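PDB 2UVF: exopolygalacturonase from Yersinia enterocolitica, which hydrolyses pectin-derived polygalacturonic acid in exo fashion as a family 28 glycoside hydrolase, probably releasing digalacturonic acid in the periplasm. Local coordinates for residues 66-72 / 129-135; 220-226 / 306-311; 341-345 / 365-369. Residues are numbered along the deposited sequence.

From the N terminus, interaction 1 comes first: 66-72 and 129-135 pair across 56 intervening residues inside the fibronectin type III domain. The chain then enters the parallel beta-helix. Interaction 2 closes a long excursion of 79 residues, bringing the loop 220-226 against the start of helix 307-317. Interaction 3 follows, joining 341-345 to 365-369 across 19 intervening residues, so that strands of successive coils pair. The three contacts lie in series, none nested or crossing. Interactions 1 and 2 sit on opposite sides of the chain's centre, 50 Å apart between centres; interaction 3 lies 25 Å and 27 Å from them, centre to centre.

Interaction 1. Residues 66-72 / 129-135; sequences IVDYQIF and TVKAQYA
One face of this antiparallel pair is apolar: Tyr69 and Ile71 on strand 66-72 stand beside Ala132 and Val130. Tyr69 CE1 lies 3.7 Å from Ala132 CB, Tyr69 CB 3.9 Å from Val130 CG2, and Ile71 CG1 4.0 Å from the same Val130 CG2; Tyr69 and Ile71 both take m at chi1. Ile66 extends the patch, its CG2 3.9 Å from Ala132 CB. The axes of the strand segments 66-72 and 129-134 approach to 4.3 Å, with 150° between their N-to-C directions. Tyr69-Ala132 and Ile71-Val130 are non-hydrogen-bonded pairs, alternating with the hydrogen-bonded pairs Asp68-Gln133, Gln70-Lys131 and Phe72-Thr129. The latter two are doubly bonded: Gln70 N to Lys131 O 2.7 Å, Lys131 N to Gln70 O 2.9 Å, Phe72 N to Thr129 O 2.9 Å and Thr129 N to Phe72 O 2.8 Å. Gln133 N gives 2.7 Å to Asp68 O. Val67 (phi/psi -109/-8) forms a classic beta bulge with Asp68 opposite Gln133: Val67 N reaches Gln133 O at 2.9 Å, Asp68 N only weakly at 3.4 Å. On the more polar face, Phe72 CE2 comes within 3.3 Å of Lys131 CG, and Gln70 NE2 donates to Gln133 OE1 at 2.8 Å. Asp68 OD2 bonds Ser82. In this fibronectin type III sheet, strand 76-80 flanks 66-73 and strand 146-149 flanks 125-134, while Trp57 of strand 53-58 packs beneath Tyr69, Ile71 and Val130.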
loop_
_atom_site.group_PDB
_atom_site.type_symbol
_atom_site.label_atom_id
_atom_site.label_comp_id
_atom_site.label_asym_id
_atom_site.label_seq_id
_atom_site.Cartn_x
_atom_site.Cartn_y
_atom_site.Cartn_z
ATOM N N ILE A 66 9.832 -24.454 6.232
ATOM C CA ILE A 66 8.590 -24.458 5.460
ATOM C C ILE A 66 8.895 -23.956 4.054
ATOM O O ILE A 66 9.366 -22.838 3.884
ATOM C CB ILE A 66 7.487 -23.576 6.138
ATOM C CG1 ILE A 66 7.355 -23.940 7.625
ATOM C CG2 ILE A 66 6.138 -23.716 5.408
ATOM C CD1 ILE A 66 6.739 -22.866 8.517
ATOM N N VAL A 67 8.636 -24.783 3.048
ATOM C CA VAL A 67 8.959 -24.416 1.667
ATOM C C VAL A 67 7.717 -24.116 0.813
ATOM O O VAL A 67 7.842 -23.626 -0.304
ATOM C CB VAL A 67 9.887 -25.472 0.969
ATOM C CG1 VAL A 67 11.231 -25.548 1.660
ATOM C CG2 VAL A 67 9.222 -26.859 0.907
ATOM N N ASP A 68 6.534 -24.379 1.371
ATOM C CA ASP A 68 5.259 -24.268 0.659
ATOM C C ASP A 68 4.085 -24.551 1.603
ATOM O O ASP A 68 4.288 -24.899 2.763
ATOM C CB ASP A 68 5.223 -25.243 -0.522
ATOM C CG ASP A 68 4.560 -24.657 -1.754
ATOM O OD1 ASP A 68 3.729 -23.729 -1.639
ATOM O OD2 ASP A 68 4.870 -25.136 -2.855
ATOM N N TYR A 69 2.863 -24.386 1.093
ATOM C CA TYR A 69 1.624 -24.739 1.808
ATOM C C TYR A 69 0.677 -25.437 0.836
ATOM O O TYR A 69 0.684 -25.121 -0.361
ATOM C CB TYR A 69 0.938 -23.491 2.369
ATOM C CG TYR A 69 1.607 -22.914 3.589
ATOM C CD1 TYR A 69 1.231 -23.315 4.876
ATOM C CD2 TYR A 69 2.616 -21.953 3.464
ATOM C CE1 TYR A 69 1.852 -22.783 6.008
ATOM C CE2 TYR A 69 3.236 -21.415 4.586
ATOM C CZ TYR A 69 2.860 -21.830 5.851
ATOM O OH TYR A 69 3.486 -21.270 6.945
ATOM N N GLN A 70 -0.125 -26.378 1.346
ATOM C CA GLN A 70 -1.053 -27.156 0.512
ATOM C C GLN A 70 -2.477 -26.968 0.996
ATOM O O GLN A 70 -2.725 -26.952 2.199
ATOM C CB GLN A 70 -0.725 -28.648 0.563
ATOM C CG GLN A 70 0.644 -29.044 0.040
ATOM C CD GLN A 70 0.773 -30.556 -0.151
ATOM O OE1 GLN A 70 -0.101 -31.331 0.270
ATOM N NE2 GLN A 70 1.865 -30.983 -0.777
ATOM N N ILE A 71 -3.411 -26.875 0.053
ATOM C CA ILE A 71 -4.788 -26.467 0.355
ATOM C C ILE A 71 -5.803 -27.552 -0.021
ATOM O O ILE A 71 -5.808 -28.040 -1.139
ATOM C CB ILE A 71 -5.133 -25.078 -0.295
ATOM C CG1 ILE A 71 -4.405 -23.945 0.441
ATOM C CG2 ILE A 71 -6.624 -24.805 -0.264
ATOM C CD1 ILE A 71 -2.975 -23.701 -0.017
ATOM N N PHE A 72 -6.654 -27.915 0.936
ATOM C CA PHE A 72 -7.629 -28.995 0.768
ATOM C C PHE A 72 -9.039 -28.505 1.051
ATOM O O PHE A 72 -9.281 -27.849 2.068
ATOM C CB PHE A 72 -7.332 -30.154 1.731
ATOM C CG PHE A 72 -5.878 -30.546 1.819
ATOM C CD1 PHE A 72 -5.380 -31.595 1.049
ATOM C CD2 PHE A 72 -5.020 -29.902 2.707
ATOM C CE1 PHE A 72 -4.049 -31.977 1.128
ATOM C CE2 PHE A 72 -3.687 -30.281 2.788
ATOM C CZ PHE A 72 -3.202 -31.326 1.996
ATOM N N THR A 129 -9.025 -26.625 4.551
ATOM C CA THR A 129 -7.860 -26.659 5.445
ATOM C C THR A 129 -6.554 -26.373 4.688
ATOM O O THR A 129 -6.501 -26.493 3.463
ATOM C CB THR A 129 -7.724 -27.990 6.262
ATOM O OG1 THR A 129 -7.654 -29.116 5.377
ATOM C CG2 THR A 129 -8.873 -28.159 7.247
ATOM N N VAL A 130 -5.516 -25.998 5.441
ATOM C CA VAL A 130 -4.169 -25.720 4.907
ATOM C C VAL A 130 -3.063 -26.410 5.738
ATOM O O VAL A 130 -3.080 -26.374 6.974
ATOM C CB VAL A 130 -3.900 -24.163 4.774
ATOM C CG1 VAL A 130 -3.920 -23.455 6.133
ATOM C CG2 VAL A 130 -2.598 -23.883 4.042
ATOM N N LYS A 131 -2.118 -27.045 5.045
ATOM C CA LYS A 131 -0.941 -27.653 5.686
ATOM C C LYS A 131 0.342 -27.015 5.159
ATOM O O LYS A 131 0.469 -26.799 3.942
ATOM C CB LYS A 131 -0.864 -29.165 5.396
ATOM C CG LYS A 131 -2.101 -29.970 5.708
ATOM C CD LYS A 131 -1.775 -31.456 5.642
ATOM C CE LYS A 131 -3.010 -32.319 5.911
ATOM N NZ LYS A 131 -2.662 -33.687 6.422
ATOM N N ALA A 132 1.268 -26.719 6.072
ATOM C CA ALA A 132 2.655 -26.408 5.732
ATOM C C ALA A 132 3.343 -27.602 5.078
ATOM O O ALA A 132 3.205 -28.743 5.530
ATOM C CB ALA A 132 3.432 -25.980 6.962
ATOM N N GLN A 133 4.074 -27.329 4.003
ATOM C CA GLN A 133 4.878 -28.336 3.338
ATOM C C GLN A 133 6.335 -28.042 3.662
ATOM O O GLN A 133 6.784 -26.896 3.577
ATOM C CB GLN A 133 4.642 -28.315 1.824
ATOM C CG GLN A 133 5.179 -29.534 1.076
ATOM C CD GLN A 133 5.263 -29.307 -0.416
ATOM O OE1 GLN A 133 4.330 -29.619 -1.154
ATOM N NE2 GLN A 133 6.377 -28.746 -0.869
ATOM N N TYR A 134 7.066 -29.079 4.060
ATOM C CA TYR A 134 8.433 -28.903 4.515
ATOM C C TYR A 134 9.432 -29.268 3.427
ATOM O O TYR A 134 9.088 -29.920 2.439
ATOM C CB TYR A 134 8.689 -29.698 5.802
ATOM C CG TYR A 134 7.841 -29.261 6.982
ATOM C CD1 TYR A 134 8.102 -28.065 7.653
ATOM C CD2 TYR A 134 6.783 -30.043 7.428
ATOM C CE1 TYR A 134 7.327 -27.661 8.726
ATOM C CE2 TYR A 134 5.998 -29.645 8.502
ATOM C CZ TYR A 134 6.281 -28.457 9.146
ATOM O OH TYR A 134 5.506 -28.075 10.215
ATOM N N ALA A 135 10.669 -28.824 3.623
ATOM C CA ALA A 135 11.765 -29.076 2.691
ATOM C C ALA A 135 11.902 -30.568 2.346
ATOM O O ALA A 135 12.120 -30.918 1.179
ATOM C CB ALA A 135 13.068 -28.527 3.270
#

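Interaction 2. Residues 220-226 / 306-311; sequences SENPDDY and ILAKNQ
A single direct hydrogen bond fastens the irregular segment 220-226 to the first turn of helix 307-317: Asn310 ND2 donates to Glu221 O at 2.8 Å and 165° (Asn310 chi1 m). Van der Waals contacts surround it. Leu307, t then p, sends CD1 to 3.4 Å from Tyr226 CE2, the apolar pair, and against the Ser220 carbonyl, 3.3 Å from Ser220 O. Pro223 points at the helix, with CG 3.6 Å from Asn310 CB and CB 3.8 Å from Gln311 CG; Glu221 CB touches Ile306 CG2 at 3.7 Å. The closest backbone approaches are Glu221-Leu307, 4.1 Å between CA atoms, and Pro223-Gln311, 5.2 Å. The 220-226 segment follows strand 215-219 of the parallel beta-helix, and the helix belongs to an insertion between beta-helix strands, so the contact packs one excursion from the coil on another. Ile306 is the N-cap residue, and its O accepts from Asn310 N at 3.2 Å. Internal polar bonds shape the loop. Ser220 OG accepts from Asn222 N at 3.0 Å, an ST turn; Asn222 OD1 accepts from Asp224 N at 3.1 Å, an Asx turn; Tyr226, m at chi1, donates from OH to Ser220 O at 2.6 Å. One water weakly links Pro223 O, 3.3 Å away, with Gln311 NE2 at 3.2 Å. Beyond the two segments, Glu221 OE1 forms a salt bridge with Lys197, and Gln311 OE1 accepts from Ser331 N.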
loop_
_atom_site.group_PDB
_atom_site.type_symbol
_atom_site.label_atom_id
_atom_site.label_comp_id
_atom_site.label_asym_id
_atom_site.label_seq_id
_atom_site.Cartn_x
_atom_site.Cartn_y
_atom_site.Cartn_z
ATOM N N SER A 220 -10.961 12.459 -17.068
ATOM C CA SER A 220 -11.132 13.678 -17.855
ATOM C C SER A 220 -9.993 14.609 -17.468
ATOM O O SER A 220 -9.472 14.534 -16.359
ATOM C CB SER A 220 -12.486 14.323 -17.560
ATOM O OG SER A 220 -12.521 15.674 -17.990
ATOM N N GLU A 221 -9.568 15.454 -18.390
ATOM C CA GLU A 221 -8.550 16.445 -18.069
ATOM C C GLU A 221 -9.187 17.806 -17.687
ATOM O O GLU A 221 -8.477 18.770 -17.391
ATOM C CB GLU A 221 -7.519 16.555 -19.208
ATOM C CG GLU A 221 -7.969 17.315 -20.476
ATOM C CD GLU A 221 -8.940 16.529 -21.377
ATOM O OE1 GLU A 221 -9.818 15.791 -20.867
ATOM O OE2 GLU A 221 -8.828 16.668 -22.617
ATOM N N ASN A 222 -10.522 17.851 -17.690
ATOM C CA ASN A 222 -11.309 19.050 -17.365
ATOM C C ASN A 222 -11.500 19.159 -15.859
ATOM O O ASN A 222 -12.200 18.338 -15.276
ATOM C CB ASN A 222 -12.684 18.984 -18.053
ATOM C CG ASN A 222 -13.490 20.283 -17.934
ATOM O OD1 ASN A 222 -13.059 21.259 -17.339
ATOM N ND2 ASN A 222 -14.664 20.283 -18.525
ATOM N N PRO A 223 -10.888 20.185 -15.229
ATOM C CA PRO A 223 -11.077 20.395 -13.792
ATOM C C PRO A 223 -12.549 20.494 -13.346
ATOM O O PRO A 223 -12.822 20.396 -12.147
ATOM C CB PRO A 223 -10.354 21.719 -13.521
ATOM C CG PRO A 223 -9.418 21.900 -14.631
ATOM C CD PRO A 223 -9.996 21.197 -15.828
ATOM N N ASP A 224 -13.475 20.655 -14.301
ATOM C CA ASP A 224 -14.918 20.850 -14.033
ATOM C C ASP A 224 -15.661 19.569 -13.752
ATOM O O ASP A 224 -16.746 19.589 -13.150
ATOM C CB ASP A 224 -15.600 21.510 -15.226
ATOM C CG ASP A 224 -15.328 22.993 -15.314
ATOM O OD1 ASP A 224 -14.771 23.582 -14.360
ATOM O OD2 ASP A 224 -15.687 23.571 -16.361
ATOM N N ASP A 225 -15.078 18.459 -14.200
ATOM C CA ASP A 225 -15.670 17.137 -14.036
ATOM C C ASP A 225 -15.309 16.500 -12.698
ATOM O O ASP A 225 -15.667 15.357 -12.434
ATOM C CB ASP A 225 -15.250 16.244 -15.189
ATOM C CG ASP A 225 -16.143 16.406 -16.399
ATOM O OD1 ASP A 225 -17.359 16.076 -16.277
ATOM O OD2 ASP A 225 -15.629 16.854 -17.460
ATOM N N TYR A 226 -14.607 17.261 -11.862
ATOM C CA TYR A 226 -14.219 16.851 -10.513
ATOM C C TYR A 226 -14.662 17.969 -9.561
ATOM O O TYR A 226 -13.894 18.906 -9.301
ATOM C CB TYR A 226 -12.692 16.610 -10.407
ATOM C CG TYR A 226 -12.102 15.683 -11.470
ATOM C CD1 TYR A 226 -11.973 14.309 -11.235
ATOM C CD2 TYR A 226 -11.663 16.184 -12.703
ATOM C CE1 TYR A 226 -11.432 13.455 -12.206
ATOM C CE2 TYR A 226 -11.122 15.342 -13.681
ATOM C CZ TYR A 226 -11.004 13.977 -13.419
ATOM O OH TYR A 226 -10.465 13.132 -14.368
ATOM N N ILE A 306 -1.368 17.093 -17.280
ATOM C CA ILE A 306 -2.507 17.083 -18.176
ATOM C C ILE A 306 -3.689 17.497 -17.287
ATOM O O ILE A 306 -3.977 18.687 -17.188
ATOM C CB ILE A 306 -2.726 15.717 -18.865
ATOM C CG1 ILE A 306 -1.464 15.270 -19.626
ATOM C CG2 ILE A 306 -3.929 15.772 -19.787
ATOM C CD1 ILE A 306 -1.656 13.925 -20.402
ATOM N N LEU A 307 -4.345 16.548 -16.616
ATOM C CA LEU A 307 -5.299 16.901 -15.565
ATOM C C LEU A 307 -4.678 17.761 -14.462
ATOM O O LEU A 307 -5.304 18.696 -13.989
ATOM C CB LEU A 307 -5.961 15.672 -14.965
ATOM C CG LEU A 307 -6.952 15.999 -13.857
ATOM C CD1 LEU A 307 -8.127 16.854 -14.381
ATOM C CD2 LEU A 307 -7.433 14.744 -13.189
ATOM N N ALA A 308 -3.440 17.461 -14.079
ATOM C CA ALA A 308 -2.747 18.188 -13.019
ATOM C C ALA A 308 -2.364 19.620 -13.412
ATOM O O ALA A 308 -2.369 20.513 -12.558
ATOM C CB ALA A 308 -1.515 17.424 -12.582
ATOM N N LYS A 309 -1.998 19.816 -14.690
ATOM C CA LYS A 309 -1.759 21.149 -15.274
ATOM C C LYS A 309 -3.009 22.023 -15.125
ATOM O O LYS A 309 -2.931 23.110 -14.544
ATOM C CB LYS A 309 -1.388 21.035 -16.750
ATOM C CG LYS A 309 -1.198 22.357 -17.474
ATOM C CD LYS A 309 -0.927 22.104 -18.945
ATOM C CE LYS A 309 -0.571 23.374 -19.704
ATOM N NZ LYS A 309 0.170 23.042 -20.988
ATOM N N ASN A 310 -4.144 21.507 -15.609
ATOM C CA ASN A 310 -5.415 22.208 -15.685
ATOM C C ASN A 310 -6.034 22.560 -14.341
ATOM O O ASN A 310 -6.594 23.643 -14.175
ATOM C CB ASN A 310 -6.401 21.400 -16.536
ATOM C CG ASN A 310 -5.963 21.281 -18.005
ATOM O OD1 ASN A 310 -5.023 21.943 -18.440
ATOM N ND2 ASN A 310 -6.655 20.449 -18.767
ATOM N N GLN A 311 -5.928 21.643 -13.380
ATOM C CA GLN A 311 -6.413 21.878 -12.021
ATOM C C GLN A 311 -5.575 22.912 -11.258
ATOM O O GLN A 311 -6.135 23.744 -10.525
ATOM C CB GLN A 311 -6.527 20.551 -11.255
ATOM C CG GLN A 311 -7.676 19.659 -11.720
ATOM C CD GLN A 311 -7.759 18.319 -10.976
ATOM O OE1 GLN A 311 -6.748 17.640 -10.765
ATOM N NE2 GLN A 311 -8.969 17.922 -10.608
HETATM O O HOH W 1 -10.493 20.653 -9.799
#

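Interaction 3. Residues 341-345 / 365-369; sequences NVYLA and VVANG
Strands 342-345 and 365-368 are successive rungs of the right-handed parallel beta-helix of family 28 hydrolases, stacked in register with axes 4.7 Å apart and only 8° from parallel. Val342 pairs with Val365, Tyr343 with Val366, Leu344 with Ala367 and Ala345 with Asn368, at CA-CA distances of 4.5 to 4.9 Å. Paired side chains therefore stack on the same face, usually large beside small. On one face, Val342 and Val365, both t, set CG2 against CG2 at 4.1 Å; next to them the larger Leu344, m then t, rises beside the small Ala367, CB to CB 4.5 Å, and Ile263 and Val393 of the adjoining rungs continue the row. Across the sheet, the Tyr343 ring, chi1 t, lies along the strand and offers its edge to Val366 CG1, which is 3.7 Å from Tyr343 CD1. The small Ala345 leaves room beside Asn368, their CB atoms 4.4 Å apart. The backbones are joined by Val366 N to Val342 O at 3.0 Å, Leu344 N to Val366 O at 2.8 Å and Asn368 N to Leu344 O at 2.9 Å. Strand 258-264 continues the sheet beside 342-345, and 391-394 beside 365-368, with Phe394 against Val366 and Asn368. The chain turns a corner at Asn341, whose phi is positive (78°). At the far end of the Tyr343 ring, OH accepts a hydrogen bond from Asn368 ND2 at 3.1 Å.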
loop_
_atom_site.group_PDB
_atom_site.type_symbol
_atom_site.label_atom_id
_atom_site.label_comp_id
_atom_site.label_asym_id
_atom_site.label_seq_id
_atom_site.Cartn_x
_atom_site.Cartn_y
_atom_site.Cartn_z
ATOM N N ASN A 341 -16.038 -2.590 5.088
ATOM C CA ASN A 341 -15.796 -3.685 4.103
ATOM C C ASN A 341 -15.466 -3.248 2.670
ATOM O O ASN A 341 -16.362 -3.050 1.863
ATOM C CB ASN A 341 -16.930 -4.730 4.056
ATOM C CG ASN A 341 -17.352 -5.229 5.429
ATOM O OD1 ASN A 341 -18.530 -5.485 5.663
ATOM N ND2 ASN A 341 -16.411 -5.376 6.324
ATOM N N VAL A 342 -14.181 -3.130 2.342
ATOM C CA VAL A 342 -13.755 -2.823 0.961
ATOM C C VAL A 342 -12.971 -3.987 0.340
ATOM O O VAL A 342 -12.248 -4.699 1.034
ATOM C CB VAL A 342 -12.894 -1.558 0.889
ATOM C CG1 VAL A 342 -12.601 -1.188 -0.565
ATOM C CG2 VAL A 342 -13.584 -0.413 1.580
ATOM N N TYR A 343 -13.138 -4.199 -0.963
ATOM C CA TYR A 343 -12.347 -5.196 -1.673
ATOM C C TYR A 343 -11.928 -4.659 -3.025
ATOM O O TYR A 343 -12.756 -4.527 -3.937
ATOM C CB TYR A 343 -13.094 -6.535 -1.825
ATOM C CG TYR A 343 -12.303 -7.670 -2.523
ATOM C CD1 TYR A 343 -11.267 -8.341 -1.870
ATOM C CD2 TYR A 343 -12.649 -8.106 -3.806
ATOM C CE1 TYR A 343 -10.557 -9.393 -2.497
ATOM C CE2 TYR A 343 -11.951 -9.152 -4.438
ATOM C CZ TYR A 343 -10.911 -9.791 -3.778
ATOM O OH TYR A 343 -10.214 -10.828 -4.401
ATOM N N LEU A 344 -10.623 -4.396 -3.140
ATOM C CA LEU A 344 -9.975 -3.972 -4.396
ATOM C C LEU A 344 -9.196 -5.155 -4.963
ATOM O O LEU A 344 -8.507 -5.840 -4.218
ATOM C CB LEU A 344 -9.056 -2.767 -4.114
ATOM C CG LEU A 344 -9.693 -1.685 -3.211
ATOM C CD1 LEU A 344 -8.653 -0.633 -2.756
ATOM C CD2 LEU A 344 -10.933 -1.012 -3.867
ATOM N N ALA A 345 -9.331 -5.435 -6.261
ATOM C CA ALA A 345 -8.696 -6.616 -6.835
ATOM C C ALA A 345 -8.429 -6.526 -8.340
ATOM O O ALA A 345 -9.244 -5.985 -9.075
ATOM C CB ALA A 345 -9.522 -7.855 -6.534
ATOM N N VAL A 365 -10.527 -3.418 4.907
ATOM C CA VAL A 365 -10.126 -3.154 3.520
ATOM C C VAL A 365 -9.197 -4.269 3.072
ATOM O O VAL A 365 -8.335 -4.688 3.830
ATOM C CB VAL A 365 -9.363 -1.818 3.365
ATOM C CG1 VAL A 365 -8.896 -1.630 1.916
ATOM C CG2 VAL A 365 -10.217 -0.613 3.866
ATOM N N VAL A 366 -9.386 -4.734 1.840
ATOM C CA VAL A 366 -8.488 -5.722 1.229
ATOM C C VAL A 366 -8.047 -5.244 -0.149
ATOM O O VAL A 366 -8.888 -4.870 -0.982
ATOM C CB VAL A 366 -9.143 -7.155 1.160
ATOM C CG1 VAL A 366 -8.258 -8.155 0.334
ATOM C CG2 VAL A 366 -9.362 -7.689 2.556
ATOM N N ALA A 367 -6.731 -5.233 -0.385
ATOM C CA ALA A 367 -6.201 -5.031 -1.739
ATOM C C ALA A 367 -5.456 -6.268 -2.265
ATOM O O ALA A 367 -4.371 -6.604 -1.810
ATOM C CB ALA A 367 -5.334 -3.759 -1.824
ATOM N N ASN A 368 -6.064 -6.936 -3.238
ATOM C CA ASN A 368 -5.561 -8.195 -3.745
ATOM C C ASN A 368 -5.146 -8.084 -5.226
ATOM O O ASN A 368 -5.991 -7.989 -6.105
ATOM C CB ASN A 368 -6.645 -9.278 -3.575
ATOM C CG ASN A 368 -6.242 -10.635 -4.162
ATOM O OD1 ASN A 368 -5.075 -10.880 -4.476
ATOM N ND2 ASN A 368 -7.219 -11.535 -4.289
ATOM N N GLY A 369 -3.842 -8.092 -5.484
ATOM C CA GLY A 369 -3.345 -8.262 -6.839
ATOM C C GLY A 369 -3.515 -7.066 -7.732
ATOM O O GLY A 369 -3.757 -7.200 -8.949
#